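Local coordinates for thioredoxin domain-containing protein (Sinorhizobium meliloti, PDB 3U5R) that is of unknown function but has a thioredoxin-like fold of the AhpC/TSA family and is probably an oxidoreductase with antioxidant activity, at residues R37-D45 with L128-Y139. Numbering follows the deposited sequence.
Sequences RAADFVLPD and LKDASQSVAKAY
In this thioredoxin-like fold of the AhpC/TSA family, the chain ahead of and into the short strand 43-44 runs over the end of edge strand 127-129 and along helix 134-139. Two hydrogen bonds cross between the segments, one near each end. Lys129 N gives its proton to Pro44 O at 3.1 Å, nearly straight on to the carbonyl. At the helix, Tyr139 OH donates to Ala39 O over 2.6 Å, lying in the plane of that carbonyl and using one of its lone pairs; the same hydroxyl sits at the edge of the Phe41 ring. Between these bonds the contact is greasy. Val135 CG2 packs against Phe41 CB (3.5 Å) and meets Leu43 CD2 tip to tip at 3.8 Å. With CG beside its backbone N (chi1 -76°), Leu43 also lays CD2 on Asp130 CA, 3.6 Å away. Asp130 in turn holds the helix start: OD1 accepts from Val135 N, while OD2 takes Ala136 N and Ser100 OG. A phenylalanine in place of Tyr139 would probably leave Ala39 O without its donor and that part of the loop less firmly held. Bonds to two backbone carbonyls thus tie the segment to the sheet edge and the helix, and apolar side chains fill the stretch between.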
# COMPACT_ATOMS: atom_id res chain seq x y z
N ARG A 37 3.20 -11.84 -10.49
CA ARG A 37 3.33 -10.54 -11.19
C ARG A 37 2.33 -9.48 -10.64
O ARG A 37 1.23 -9.83 -10.23
CB ARG A 37 2.99 -10.75 -12.66
CG ARG A 37 4.12 -11.30 -13.43
CD ARG A 37 4.23 -10.46 -14.70
NE ARG A 37 4.86 -9.14 -14.44
CZ ARG A 37 5.86 -8.66 -15.18
NH1 ARG A 37 6.34 -9.38 -16.22
NH2 ARG A 37 6.38 -7.47 -14.90
N ALA A 38 2.76 -8.23 -10.60
CA ALA A 38 1.90 -7.11 -10.23
C ALA A 38 0.83 -6.97 -11.33
O ALA A 38 1.16 -6.97 -12.51
CB ALA A 38 2.76 -5.85 -10.21
N ALA A 39 -0.43 -6.91 -10.95
CA ALA A 39 -1.48 -6.80 -11.93
C ALA A 39 -1.52 -5.34 -12.39
O ALA A 39 -1.25 -4.41 -11.59
CB ALA A 39 -2.81 -7.16 -11.29
N ASP A 40 -1.87 -5.14 -13.66
CA ASP A 40 -1.91 -3.80 -14.20
C ASP A 40 -3.22 -3.13 -13.76
O ASP A 40 -4.16 -3.80 -13.35
CB ASP A 40 -1.74 -3.75 -15.71
CG ASP A 40 -1.12 -2.37 -16.19
OD1 ASP A 40 -1.06 -1.35 -15.45
OD2 ASP A 40 -0.65 -2.34 -17.34
N PHE A 41 -3.25 -1.80 -13.77
CA PHE A 41 -4.50 -1.12 -13.36
C PHE A 41 -4.51 0.21 -14.09
O PHE A 41 -3.50 0.62 -14.68
CB PHE A 41 -4.49 -0.84 -11.84
CG PHE A 41 -3.19 -0.16 -11.35
CD1 PHE A 41 -3.01 1.21 -11.46
CD2 PHE A 41 -2.16 -0.92 -10.81
CE1 PHE A 41 -1.82 1.82 -11.01
CE2 PHE A 41 -0.95 -0.34 -10.39
CZ PHE A 41 -0.78 1.06 -10.50
N VAL A 42 -5.64 0.90 -14.04
CA VAL A 42 -5.70 2.31 -14.41
C VAL A 42 -6.58 2.94 -13.34
O VAL A 42 -7.72 2.51 -13.15
CB VAL A 42 -6.27 2.48 -15.83
CG1 VAL A 42 -7.54 1.64 -16.00
CG2 VAL A 42 -6.54 3.94 -16.13
N LEU A 43 -6.08 3.96 -12.62
CA LEU A 43 -6.83 4.44 -11.44
C LEU A 43 -6.58 5.94 -11.31
O LEU A 43 -5.52 6.39 -11.64
CB LEU A 43 -6.25 3.79 -10.16
CG LEU A 43 -6.63 2.31 -9.90
CD1 LEU A 43 -5.92 1.87 -8.68
CD2 LEU A 43 -8.09 2.01 -9.70
N PRO A 44 -7.54 6.68 -10.75
CA PRO A 44 -7.44 8.12 -10.77
C PRO A 44 -6.99 8.65 -9.39
O PRO A 44 -7.34 8.04 -8.38
CB PRO A 44 -8.87 8.56 -11.02
CG PRO A 44 -9.76 7.41 -10.33
CD PRO A 44 -8.90 6.16 -10.54
N ASP A 45 -6.31 9.79 -9.37
CA ASP A 45 -6.07 10.54 -8.15
C ASP A 45 -7.16 11.61 -7.99
O ASP A 45 -8.15 11.69 -8.81
CB ASP A 45 -4.62 11.09 -8.05
CG ASP A 45 -4.34 12.28 -8.96
OD1 ASP A 45 -5.28 12.78 -9.64
OD2 ASP A 45 -3.17 12.74 -8.98
N LEU A 128 -4.73 6.76 -4.80
CA LEU A 128 -5.73 6.64 -5.85
C LEU A 128 -6.98 5.98 -5.36
O LEU A 128 -6.93 5.17 -4.44
CB LEU A 128 -5.14 5.75 -6.93
CG LEU A 128 -3.76 6.25 -7.37
CD1 LEU A 128 -3.18 5.33 -8.44
CD2 LEU A 128 -3.82 7.75 -7.91
N LYS A 129 -8.10 6.24 -6.02
CA LYS A 129 -9.35 5.55 -5.66
C LYS A 129 -9.64 4.36 -6.58
O LYS A 129 -9.68 4.55 -7.80
CB LYS A 129 -10.52 6.50 -5.74
CG LYS A 129 -11.85 5.82 -5.31
CD LYS A 129 -11.90 5.70 -3.81
CE LYS A 129 -13.05 4.75 -3.45
NZ LYS A 129 -12.84 4.47 -2.00
N ASP A 130 -9.90 3.15 -6.01
CA ASP A 130 -10.30 1.93 -6.80
C ASP A 130 -11.82 1.69 -6.63
O ASP A 130 -12.22 0.82 -5.87
CB ASP A 130 -9.41 0.73 -6.36
CG ASP A 130 -9.87 -0.65 -6.83
OD1 ASP A 130 -10.39 -0.80 -7.95
OD2 ASP A 130 -9.67 -1.63 -6.06
N ALA A 131 -12.64 2.52 -7.31
CA ALA A 131 -14.10 2.56 -7.08
C ALA A 131 -14.80 1.26 -7.37
O ALA A 131 -15.67 0.89 -6.62
CB ALA A 131 -14.82 3.75 -7.92
N SER A 132 -14.41 0.56 -8.44
CA SER A 132 -15.04 -0.73 -8.78
C SER A 132 -14.51 -1.92 -7.94
O SER A 132 -15.11 -3.01 -7.97
CB SER A 132 -14.83 -1.04 -10.29
OG SER A 132 -13.51 -1.50 -10.50
N GLN A 133 -13.41 -1.68 -7.21
CA GLN A 133 -12.69 -2.72 -6.41
C GLN A 133 -12.10 -3.79 -7.26
O GLN A 133 -11.62 -4.78 -6.73
CB GLN A 133 -13.57 -3.32 -5.27
CG GLN A 133 -14.44 -2.21 -4.63
CD GLN A 133 -15.22 -2.68 -3.43
OE1 GLN A 133 -16.00 -3.62 -3.54
NE2 GLN A 133 -15.01 -2.04 -2.26
N SER A 134 -12.07 -3.60 -8.58
CA SER A 134 -11.44 -4.63 -9.46
C SER A 134 -9.92 -4.74 -9.15
O SER A 134 -9.35 -5.80 -9.16
CB SER A 134 -11.66 -4.31 -10.95
OG SER A 134 -10.88 -3.18 -11.30
N VAL A 135 -9.25 -3.63 -8.83
CA VAL A 135 -7.82 -3.76 -8.55
C VAL A 135 -7.56 -4.48 -7.20
O VAL A 135 -6.74 -5.37 -7.17
CB VAL A 135 -7.09 -2.37 -8.64
CG1 VAL A 135 -5.61 -2.49 -8.30
CG2 VAL A 135 -7.39 -1.73 -10.08
N ALA A 136 -8.24 -4.11 -6.12
CA ALA A 136 -8.09 -4.83 -4.87
C ALA A 136 -8.30 -6.36 -5.13
O ALA A 136 -7.56 -7.20 -4.61
CB ALA A 136 -9.12 -4.30 -3.83
N LYS A 137 -9.31 -6.69 -5.92
CA LYS A 137 -9.55 -8.12 -6.23
C LYS A 137 -8.46 -8.79 -7.04
O LYS A 137 -8.06 -9.93 -6.73
CB LYS A 137 -10.89 -8.30 -6.97
CG LYS A 137 -12.13 -8.02 -6.19
CD LYS A 137 -13.37 -8.54 -7.06
CE LYS A 137 -14.60 -7.66 -6.96
NZ LYS A 137 -15.57 -7.95 -8.10
N ALA A 138 -7.91 -8.07 -8.04
CA ALA A 138 -6.79 -8.64 -8.84
C ALA A 138 -5.50 -8.85 -8.02
O ALA A 138 -4.78 -9.78 -8.29
CB ALA A 138 -6.47 -7.76 -10.14
N TYR A 139 -5.22 -7.97 -7.04
CA TYR A 139 -4.01 -8.12 -6.19
C TYR A 139 -4.24 -9.13 -5.10
O TYR A 139 -3.27 -9.70 -4.56
CB TYR A 139 -3.60 -6.73 -5.57
CG TYR A 139 -2.70 -5.95 -6.51
CD1 TYR A 139 -3.20 -5.39 -7.65
CD2 TYR A 139 -1.33 -5.88 -6.31
CE1 TYR A 139 -2.42 -4.73 -8.53
CE2 TYR A 139 -0.51 -5.19 -7.25
CZ TYR A 139 -1.07 -4.64 -8.32
OH TYR A 139 -0.28 -4.01 -9.24